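Local coordinates for protein toll (Drosophila melanogaster, PDB 4LXR) that serves as the cell-surface receptor for cleaved spaetzle, switching on Toll signalling in embryonic dorsal-ventral patterning and antifungal immunity, at residues A[74-79]-A[102-107]; A[127-132]-A[151-156]. All blocks are in the same frame, centred on the assembly; numbering follows the deposited sequence.

Contact 1. Residues A[74-79]-A[102-107]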
ATOM      1  N   ARG A  74      -5.798  -9.350 -38.167  1.00 34.51           N
ATOM      2  CA  ARG A  74      -4.651  -8.481 -38.035  1.00 32.23           C
ATOM      3  C   ARG A  74      -3.366  -9.196 -38.477  1.00 33.80           C
ATOM      4  O   ARG A  74      -3.094 -10.324 -38.057  1.00 33.58           O
ATOM      5  CB  ARG A  74      -4.548  -8.014 -36.577  1.00 29.65           C
ATOM      6  CG  ARG A  74      -3.447  -7.001 -36.322  1.00 36.99           C
ATOM      7  CD  ARG A  74      -3.507  -6.429 -34.906  1.00 40.41           C
ATOM      8  NE  ARG A  74      -2.927  -7.341 -33.924  1.00 44.11           N
ATOM      9  CZ  ARG A  74      -3.618  -7.949 -32.968  1.00 52.44           C
ATOM     10  NH1 ARG A  74      -2.999  -8.766 -32.121  1.00 50.22           N
ATOM     11  NH2 ARG A  74      -4.928  -7.734 -32.852  1.00 55.78           N
ATOM     12  N   VAL A  75      -2.586  -8.550 -39.344  1.00 26.58           N
ATOM     13  CA  VAL A  75      -1.242  -9.032 -39.646  1.00 20.80           C
ATOM     14  C   VAL A  75      -0.269  -8.028 -39.103  1.00 27.33           C
ATOM     15  O   VAL A  75      -0.358  -6.841 -39.420  1.00 27.94           O
ATOM     16  CB  VAL A  75      -0.971  -9.179 -41.143  1.00 22.97           C
ATOM     17  CG1 VAL A  75       0.489  -9.586 -41.376  1.00 22.73           C
ATOM     18  CG2 VAL A  75      -1.904 -10.185 -41.751  1.00 26.02           C
ATOM     19  N   GLN A  76       0.653  -8.492 -38.266  1.00 26.43           N
ATOM     20  CA  GLN A  76       1.659  -7.599 -37.709  1.00 25.48           C
ATOM     21  C   GLN A  76       3.031  -8.108 -38.106  1.00 27.72           C
ATOM     22  O   GLN A  76       3.387  -9.235 -37.777  1.00 31.27           O
ATOM     23  CB  GLN A  76       1.543  -7.540 -36.188  1.00 24.45           C
ATOM     24  CG  GLN A  76       2.548  -6.611 -35.528  1.00 32.25           C
ATOM     25  CD  GLN A  76       2.359  -6.504 -34.027  1.00 41.62           C
ATOM     26  OE1 GLN A  76       2.753  -7.394 -33.268  1.00 51.31           O
ATOM     27  NE2 GLN A  76       1.755  -5.417 -33.591  1.00 38.79           N
ATOM     28  N   MET A  77       3.796  -7.273 -38.801  1.00 21.70           N
ATOM     29  CA  MET A  77       5.121  -7.651 -39.281  1.00 23.11           C
ATOM     30  C   MET A  77       6.135  -6.774 -38.564  1.00 23.85           C
ATOM     31  O   MET A  77       6.001  -5.561 -38.556  1.00 24.10           O
ATOM     32  CB  MET A  77       5.230  -7.472 -40.803  1.00 19.44           C
ATOM     33  CG  MET A  77       4.352  -8.436 -41.611  1.00 23.22           C
ATOM     34  SD  MET A  77       4.397  -8.159 -43.401  1.00 29.14           S
ATOM     35  CE  MET A  77       5.917  -9.043 -43.783  1.00 22.92           C
ATOM     36  N   ARG A  78       7.146  -7.391 -37.961  1.00 22.30           N
ATOM     37  CA  ARG A  78       8.104  -6.668 -37.143  1.00 19.35           C
ATOM     38  C   ARG A  78       9.538  -6.966 -37.557  1.00 23.61           C
ATOM     39  O   ARG A  78       9.946  -8.139 -37.637  1.00 26.26           O
ATOM     40  CB  ARG A  78       7.925  -7.038 -35.657  1.00 24.23           C
ATOM     41  CG  ARG A  78       6.674  -6.440 -35.030  1.00 31.14           C
ATOM     42  CD  ARG A  78       6.458  -6.908 -33.582  1.00 32.84           C
ATOM     43  NE  ARG A  78       7.446  -6.381 -32.646  1.00 40.78           N
ATOM     44  CZ  ARG A  78       7.596  -6.821 -31.395  1.00 42.10           C
ATOM     45  NH1 ARG A  78       6.812  -7.789 -30.938  1.00 38.85           N
ATOM     46  NH2 ARG A  78       8.521  -6.294 -30.601  1.00 37.39           N
ATOM     47  N   ARG A  79      10.305  -5.899 -37.781  1.00 21.34           N
ATOM     48  CA  ARG A  79      11.734  -5.983 -38.126  1.00 22.27           C
ATOM     49  C   ARG A  79      11.972  -6.628 -39.494  1.00 28.26           C
ATOM     50  O   ARG A  79      13.074  -7.108 -39.795  1.00 32.73           O
ATOM     51  CB  ARG A  79      12.537  -6.713 -37.028  1.00 23.50           C
ATOM     52  CG  ARG A  79      12.114  -6.340 -35.615  1.00 33.52           C
ATOM     53  CD  ARG A  79      12.954  -7.028 -34.553  1.00 44.20           C
ATOM     54  NE  ARG A  79      14.122  -6.231 -34.194  1.00 64.10           N
ATOM     55  CZ  ARG A  79      14.658  -6.190 -32.973  1.00 80.54           C
ATOM     56  NH1 ARG A  79      15.724  -5.432 -32.740  1.00 82.35           N
ATOM     57  NH2 ARG A  79      14.129  -6.904 -31.985  1.00 82.26           N
ATOM     58  N   THR A 102      -6.267  -5.378 -40.993  1.00 24.61           N
ATOM     59  CA  THR A 102      -5.257  -4.542 -40.381  1.00 20.91           C
ATOM     60  C   THR A 102      -3.895  -5.066 -40.794  1.00 28.18           C
ATOM     61  O   THR A 102      -3.626  -6.262 -40.691  1.00 30.19           O
ATOM     62  CB  THR A 102      -5.380  -4.587 -38.841  1.00 21.97           C
ATOM     63  OG1 THR A 102      -6.591  -3.938 -38.451  1.00 28.96           O
ATOM     64  CG2 THR A 102      -4.212  -3.900 -38.144  1.00 16.87           C
ATOM     65  N   LEU A 103      -3.054  -4.168 -41.294  1.00 21.96           N
ATOM     66  CA  LEU A 103      -1.645  -4.478 -41.536  1.00 19.29           C
ATOM     67  C   LEU A 103      -0.798  -3.506 -40.735  1.00 21.13           C
ATOM     68  O   LEU A 103      -0.944  -2.278 -40.874  1.00 22.35           O
ATOM     69  CB  LEU A 103      -1.276  -4.355 -43.024  1.00 17.59           C
ATOM     70  CG  LEU A 103       0.224  -4.548 -43.349  1.00 23.32           C
ATOM     71  CD1 LEU A 103       0.738  -5.955 -42.965  1.00 18.38           C
ATOM     72  CD2 LEU A 103       0.549  -4.238 -44.847  1.00 17.88           C
ATOM     73  N   ILE A 104       0.079  -4.060 -39.898  1.00 18.28           N
ATOM     74  CA  ILE A 104       1.069  -3.303 -39.130  1.00 16.21           C
ATOM     75  C   ILE A 104       2.449  -3.696 -39.660  1.00 22.37           C
ATOM     76  O   ILE A 104       2.744  -4.877 -39.848  1.00 19.94           O
ATOM     77  CB  ILE A 104       0.948  -3.630 -37.637  1.00 24.15           C
ATOM     78  CG1 ILE A 104      -0.355  -3.029 -37.086  1.00 20.96           C
ATOM     79  CG2 ILE A 104       2.181  -3.162 -36.845  1.00 15.90           C
ATOM     80  CD1 ILE A 104      -0.906  -3.778 -35.943  1.00 26.50           C
ATOM     81  N   PHE A 105       3.276  -2.710 -39.972  1.00 19.22           N
ATOM     82  CA  PHE A 105       4.615  -2.985 -40.479  1.00 20.25           C
ATOM     83  C   PHE A 105       5.560  -2.096 -39.703  1.00 25.77           C
ATOM     84  O   PHE A 105       5.683  -0.902 -39.986  1.00 29.77           O
ATOM     85  CB  PHE A 105       4.721  -2.719 -41.991  1.00 19.68           C
ATOM     86  CG  PHE A 105       5.955  -3.325 -42.636  1.00 19.11           C
ATOM     87  CD1 PHE A 105       7.200  -2.691 -42.540  1.00 17.61           C
ATOM     88  CD2 PHE A 105       5.867  -4.516 -43.340  1.00 18.26           C
ATOM     89  CE1 PHE A 105       8.321  -3.239 -43.139  1.00 18.36           C
ATOM     90  CE2 PHE A 105       6.994  -5.094 -43.936  1.00 19.00           C
ATOM     91  CZ  PHE A 105       8.222  -4.458 -43.835  1.00 20.78           C
ATOM     92  N   GLU A 106       6.216  -2.692 -38.711  1.00 20.68           N
ATOM     93  CA  GLU A 106       7.108  -1.983 -37.806  1.00 21.22           C
ATOM     94  C   GLU A 106       8.515  -2.538 -37.954  1.00 23.71           C
ATOM     95  O   GLU A 106       8.766  -3.683 -37.580  1.00 30.63           O
ATOM     96  CB  GLU A 106       6.606  -2.175 -36.373  1.00 16.32           C
ATOM     97  CG  GLU A 106       7.458  -1.576 -35.294  1.00 29.58           C
ATOM     98  CD  GLU A 106       6.906  -1.921 -33.915  1.00 41.14           C
ATOM     99  OE1 GLU A 106       7.453  -2.843 -33.278  1.00 43.98           O
ATOM    100  OE2 GLU A 106       5.914  -1.292 -33.486  1.00 42.80           O
ATOM    101  N   SER A 107       9.444  -1.743 -38.484  1.00 24.05           N
ATOM    102  CA  SER A 107      10.796  -2.263 -38.701  1.00 21.75           C
ATOM    103  C   SER A 107      11.885  -1.213 -38.776  1.00 29.24           C
ATOM    104  O   SER A 107      11.700  -0.158 -39.375  1.00 33.38           O
ATOM    105  CB  SER A 107      10.845  -3.125 -39.978  1.00 23.23           C
ATOM    106  OG  SER A 107      12.194  -3.468 -40.284  1.00 24.92           O
TER
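R78 and E106 stand side by side at the C-terminal ends of two parallel strands, and the NE of R78 meets OE1 of E106 in a salt bridge of 3.6 Å. The guanidinium and carboxylate planes are turned 79° apart. Each group also has partners elsewhere: NH2 of R78 forms a salt bridge with E48 and a hydrogen bond with the S12 carbonyl, both of the spaetzle C-106 chain, while OE2 of E106 pairs with R129.

Behind this pair, the aliphatic parts of R74 and Q76 lie against strand 102-106. The CG of R74 rests on CG2 of T102 at 3.7 Å, and its CD reaches CD1 of I104. Q76 keeps its CG anti to the backbone N (chi1 -179°), which sets that carbon against CG2 of I104; the OE1 of Q76 is held by Q49.

The opposite face is apolar. The SD of M77 lies 3.9 Å from CD2 of F105 in an oblique Met-aromatic contact, and the methyl CE reaches CE2 of the same ring. Further along, CG1 of V75 meets CD1 of L103. Helix 88-94 packs onto this side through I88 and L92.

Five backbone hydrogen bonds fix the register, from V75 N to T102 O at one end to R79 N to E106 O (2.7 Å) at the other. The strand axes diverge by just 7°. Beyond the last bond, S107 turns its OG to the C80 carbonyl and the N109 amide. V75, M77, L103 and F105 turn to the hydrophobic core; the face of R74, Q76, R78, T102, I104 and E106 belongs to the concave surface, which here meets spaetzle C-106. Such a parallel ladder is characteristic of a leucine-rich repeat solenoid, here near its N-terminal end.

Contact 2. Residues A[127-132]-A[151-156]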
ATOM      1  N   ARG A 127      -7.183  -0.665 -41.780  1.00 18.98           N
ATOM      2  CA  ARG A 127      -6.247  -0.129 -40.819  1.00 20.14           C
ATOM      3  C   ARG A 127      -4.836  -0.426 -41.267  1.00 16.05           C
ATOM      4  O   ARG A 127      -4.517  -1.546 -41.621  1.00 16.49           O
ATOM      5  CB  ARG A 127      -6.519  -0.716 -39.414  1.00 23.82           C
ATOM      6  CG  ARG A 127      -5.570  -0.148 -38.345  1.00 36.14           C
ATOM      7  CD  ARG A 127      -6.055  -0.324 -36.894  1.00 33.27           C
ATOM      8  NE  ARG A 127      -5.231   0.484 -35.993  1.00 35.64           N
ATOM      9  CZ  ARG A 127      -5.404   0.588 -34.678  1.00 41.87           C
ATOM     10  NH1 ARG A 127      -6.387  -0.081 -34.076  1.00 41.33           N
ATOM     11  NH2 ARG A 127      -4.585   1.361 -33.964  1.00 24.44           N
ATOM     12  N   PHE A 128      -3.974   0.577 -41.232  1.00 15.50           N
ATOM     13  CA  PHE A 128      -2.603   0.370 -41.669  1.00 20.63           C
ATOM     14  C   PHE A 128      -1.697   1.168 -40.773  1.00 16.49           C
ATOM     15  O   PHE A 128      -2.006   2.312 -40.468  1.00 18.04           O
ATOM     16  CB  PHE A 128      -2.436   0.799 -43.143  1.00 20.40           C
ATOM     17  CG  PHE A 128      -1.005   0.873 -43.604  1.00 19.06           C
ATOM     18  CD1 PHE A 128      -0.243  -0.288 -43.756  1.00 16.78           C
ATOM     19  CD2 PHE A 128      -0.425   2.106 -43.919  1.00 20.55           C
ATOM     20  CE1 PHE A 128       1.085  -0.231 -44.203  1.00 19.68           C
ATOM     21  CE2 PHE A 128       0.911   2.184 -44.380  1.00 15.37           C
ATOM     22  CZ  PHE A 128       1.672   1.017 -44.510  1.00 15.71           C
ATOM     23  N   ARG A 129      -0.584   0.568 -40.347  1.00 19.41           N
ATOM     24  CA  ARG A 129       0.415   1.286 -39.566  1.00 16.83           C
ATOM     25  C   ARG A 129       1.803   1.033 -40.123  1.00 14.84           C
ATOM     26  O   ARG A 129       2.175  -0.111 -40.374  1.00 18.10           O
ATOM     27  CB  ARG A 129       0.389   0.883 -38.082  1.00 18.76           C
ATOM     28  CG  ARG A 129       1.676   1.325 -37.353  1.00 20.53           C
ATOM     29  CD  ARG A 129       1.484   1.537 -35.825  1.00 18.16           C
ATOM     30  NE  ARG A 129       1.392   0.293 -35.072  1.00 21.30           N
ATOM     31  CZ  ARG A 129       2.426  -0.432 -34.629  1.00 41.14           C
ATOM     32  NH1 ARG A 129       3.694  -0.079 -34.884  1.00 27.02           N
ATOM     33  NH2 ARG A 129       2.183  -1.538 -33.922  1.00 43.01           N
ATOM     34  N   PHE A 130       2.574   2.098 -40.300  1.00 14.57           N
ATOM     35  CA  PHE A 130       3.960   1.967 -40.718  1.00 14.89           C
ATOM     36  C   PHE A 130       4.830   2.692 -39.706  1.00 15.09           C
ATOM     37  O   PHE A 130       4.623   3.881 -39.422  1.00 17.91           O
ATOM     38  CB  PHE A 130       4.171   2.581 -42.114  1.00 15.08           C
ATOM     39  CG  PHE A 130       5.593   2.523 -42.593  1.00 16.07           C
ATOM     40  CD1 PHE A 130       6.275   1.305 -42.642  1.00 15.98           C
ATOM     41  CD2 PHE A 130       6.242   3.668 -43.007  1.00 18.60           C
ATOM     42  CE1 PHE A 130       7.595   1.232 -43.082  1.00 18.72           C
ATOM     43  CE2 PHE A 130       7.577   3.618 -43.459  1.00 23.52           C
ATOM     44  CZ  PHE A 130       8.254   2.398 -43.499  1.00 20.59           C
ATOM     45  N   THR A 131       5.841   2.002 -39.202  1.00 15.05           N
ATOM     46  CA  THR A 131       6.607   2.539 -38.084  1.00 15.00           C
ATOM     47  C   THR A 131       8.062   2.179 -38.263  1.00 17.70           C
ATOM     48  O   THR A 131       8.393   1.009 -38.496  1.00 21.43           O
ATOM     49  CB  THR A 131       6.083   1.949 -36.758  1.00 23.74           C
ATOM     50  OG1 THR A 131       4.766   2.465 -36.498  1.00 23.12           O
ATOM     51  CG2 THR A 131       7.010   2.283 -35.588  1.00 19.36           C
ATOM     52  N   THR A 132       8.937   3.170 -38.162  1.00 15.78           N
ATOM     53  CA  THR A 132      10.365   2.914 -38.325  1.00 18.91           C
ATOM     54  C   THR A 132      11.160   4.012 -37.645  1.00 25.65           C
ATOM     55  O   THR A 132      10.678   5.130 -37.516  1.00 24.44           O
ATOM     56  CB  THR A 132      10.784   2.839 -39.820  1.00 23.31           C
ATOM     57  OG1 THR A 132      12.177   2.503 -39.909  1.00 21.34           O
ATOM     58  CG2 THR A 132      10.553   4.182 -40.542  1.00 16.78           C
ATOM     59  N   HIS A 151      -8.375   3.937 -40.468  1.00 17.59           N
ATOM     60  CA  HIS A 151      -7.390   4.271 -39.422  1.00 15.19           C
ATOM     61  C   HIS A 151      -5.979   4.186 -39.986  1.00 15.01           C
ATOM     62  O   HIS A 151      -5.579   3.161 -40.519  1.00 17.26           O
ATOM     63  CB  HIS A 151      -7.534   3.355 -38.197  1.00 17.11           C
ATOM     64  CG  HIS A 151      -6.725   3.791 -37.005  1.00 31.69           C
ATOM     65  ND1 HIS A 151      -5.340   3.804 -36.996  1.00 29.26           N
ATOM     66  CD2 HIS A 151      -7.110   4.212 -35.774  1.00 27.12           C
ATOM     67  CE1 HIS A 151      -4.913   4.239 -35.822  1.00 28.50           C
ATOM     68  NE2 HIS A 151      -5.964   4.484 -35.059  1.00 24.17           N
ATOM     69  N   LEU A 152      -5.232   5.275 -39.862  1.00 15.20           N
ATOM     70  CA  LEU A 152      -3.924   5.374 -40.476  1.00 15.85           C
ATOM     71  C   LEU A 152      -2.948   5.815 -39.419  1.00 14.40           C
ATOM     72  O   LEU A 152      -3.214   6.784 -38.700  1.00 13.73           O
ATOM     73  CB  LEU A 152      -3.935   6.433 -41.613  1.00 18.09           C
ATOM     74  CG  LEU A 152      -2.558   6.858 -42.166  1.00 18.54           C
ATOM     75  CD1 LEU A 152      -1.881   5.651 -42.878  1.00 15.47           C
ATOM     76  CD2 LEU A 152      -2.668   8.055 -43.134  1.00 14.77           C
ATOM     77  N   GLU A 153      -1.805   5.145 -39.346  1.00 14.38           N
ATOM     78  CA  GLU A 153      -0.751   5.582 -38.463  1.00 13.53           C
ATOM     79  C   GLU A 153       0.560   5.542 -39.191  1.00 15.08           C
ATOM     80  O   GLU A 153       0.910   4.529 -39.791  1.00 13.91           O
ATOM     81  CB  GLU A 153      -0.669   4.692 -37.178  1.00 13.40           C
ATOM     82  CG  GLU A 153       0.522   5.083 -36.241  1.00 13.21           C
ATOM     83  CD  GLU A 153       0.406   4.456 -34.812  1.00 24.06           C
ATOM     84  OE1 GLU A 153       1.402   4.436 -34.042  1.00 18.79           O
ATOM     85  OE2 GLU A 153      -0.682   3.965 -34.469  1.00 17.18           O
ATOM     86  N   LEU A 154       1.308   6.641 -39.125  1.00 13.65           N
ATOM     87  CA  LEU A 154       2.598   6.700 -39.791  1.00 25.06           C
ATOM     88  C   LEU A 154       3.539   7.288 -38.803  1.00 13.87           C
ATOM     89  O   LEU A 154       3.277   8.337 -38.220  1.00 21.84           O
ATOM     90  CB  LEU A 154       2.570   7.584 -41.064  1.00 14.19           C
ATOM     91  CG  LEU A 154       1.678   7.109 -42.194  1.00 20.99           C
ATOM     92  CD1 LEU A 154       1.647   8.151 -43.331  1.00 23.34           C
ATOM     93  CD2 LEU A 154       2.193   5.787 -42.711  1.00 15.89           C
ATOM     94  N   ARG A 155       4.660   6.620 -38.620  1.00 15.88           N
ATOM     95  CA  ARG A 155       5.655   7.109 -37.702  1.00 14.19           C
ATOM     96  C   ARG A 155       7.015   6.902 -38.325  1.00 21.37           C
ATOM     97  O   ARG A 155       7.525   5.783 -38.337  1.00 19.02           O
ATOM     98  CB  ARG A 155       5.590   6.363 -36.367  1.00 13.99           C
ATOM     99  CG  ARG A 155       6.473   7.027 -35.340  1.00 19.58           C
ATOM    100  CD  ARG A 155       6.410   6.430 -33.996  1.00 33.63           C
ATOM    101  NE  ARG A 155       5.162   6.605 -33.248  1.00 38.43           N
ATOM    102  CZ  ARG A 155       5.136   6.489 -31.921  1.00 34.60           C
ATOM    103  NH1 ARG A 155       6.279   6.258 -31.298  1.00 23.29           N
ATOM    104  NH2 ARG A 155       4.016   6.606 -31.214  1.00 31.25           N
ATOM    105  N   ALA A 156       7.608   7.978 -38.831  1.00 19.31           N
ATOM    106  CA  ALA A 156       8.863   7.846 -39.551  1.00 17.74           C
ATOM    107  C   ALA A 156       9.689   9.133 -39.583  1.00 25.36           C
ATOM    108  O   ALA A 156      10.303   9.448 -40.614  1.00 21.84           O
ATOM    109  CB  ALA A 156       8.578   7.372 -40.966  1.00 19.73           C
TER
HETATM  110  O   HOH W   1      -3.465   2.253 -37.998  1.00 19.04           O
HETATM  111  O   HOH W   2      -2.332   2.017 -35.393  1.00 19.73           O
HETATM  112  O   HOH W   3       3.787   4.187 -34.301  1.00 25.87           O
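The NE of R127, the carbonyl O of F128 and ND1 of H151 all hold one water; it accepts from NE at 3.2 Å and donates to the carbonyl, so it ties both strands together. The extended R127 chain lays its guanidinium over one face of the H151 ring, NE offset toward the rim, with NH2 3.4 Å from CE1 and the two planes 38° apart. A second water accepts from NH2 of R127 and donates to OE2 of E153, bridging groups whose charged atoms do not touch. NH1 of R127 donates to the G3 carbonyl of one spaetzle C-106 chain, and NH2 also bonds to T105 of the other.

E153 lies alongside R129, yet the closest approach is carbon to carbon, CD to CD at 3.3 Å. R129 bends at chi3 (75°), and its NH1 donates within the guanidinium plane to OG1 of T131 at 3.2 Å. That same nitrogen pairs with E106, whereas OE2 of E153 is engaged by R7 of a spaetzle C-106 chain.

On the other face, CD1 of L152 touches the F128 ring at its edge, and CD2 of L154 packs on CB of F130 at 3.8 Å. Five backbone bonds join the strands.

Strand 127-131 is flanked on its other side by strand 102-106, and strand 151-155, within the first leucine-rich repeat, continues the parallel ladder towards strand 174-176.

Contacts 1 and 2 are successive strand pairs of one parallel ladder, their centres about 9 Å apart, and strands 102-106 and 127-131 join them directly. F105 N lies 2.9 Å from R129 O in a probable backbone hydrogen bond, and S107 O lies 2.8 Å from T132 OG1. On the concave face NH2 of R129 packs 3.3 Å from CG2 of I104, while the salt bridge from its NH1 to OE2 of E106 supplies a polar link. Adjacent strands of the solenoid thus present a continuous concave surface to a dimeric ligand: contact 1 meets one spaetzle C-106 chain, and contact 2 meets both chains of the cytokine dimer, with R127 hydrogen-bonded to each.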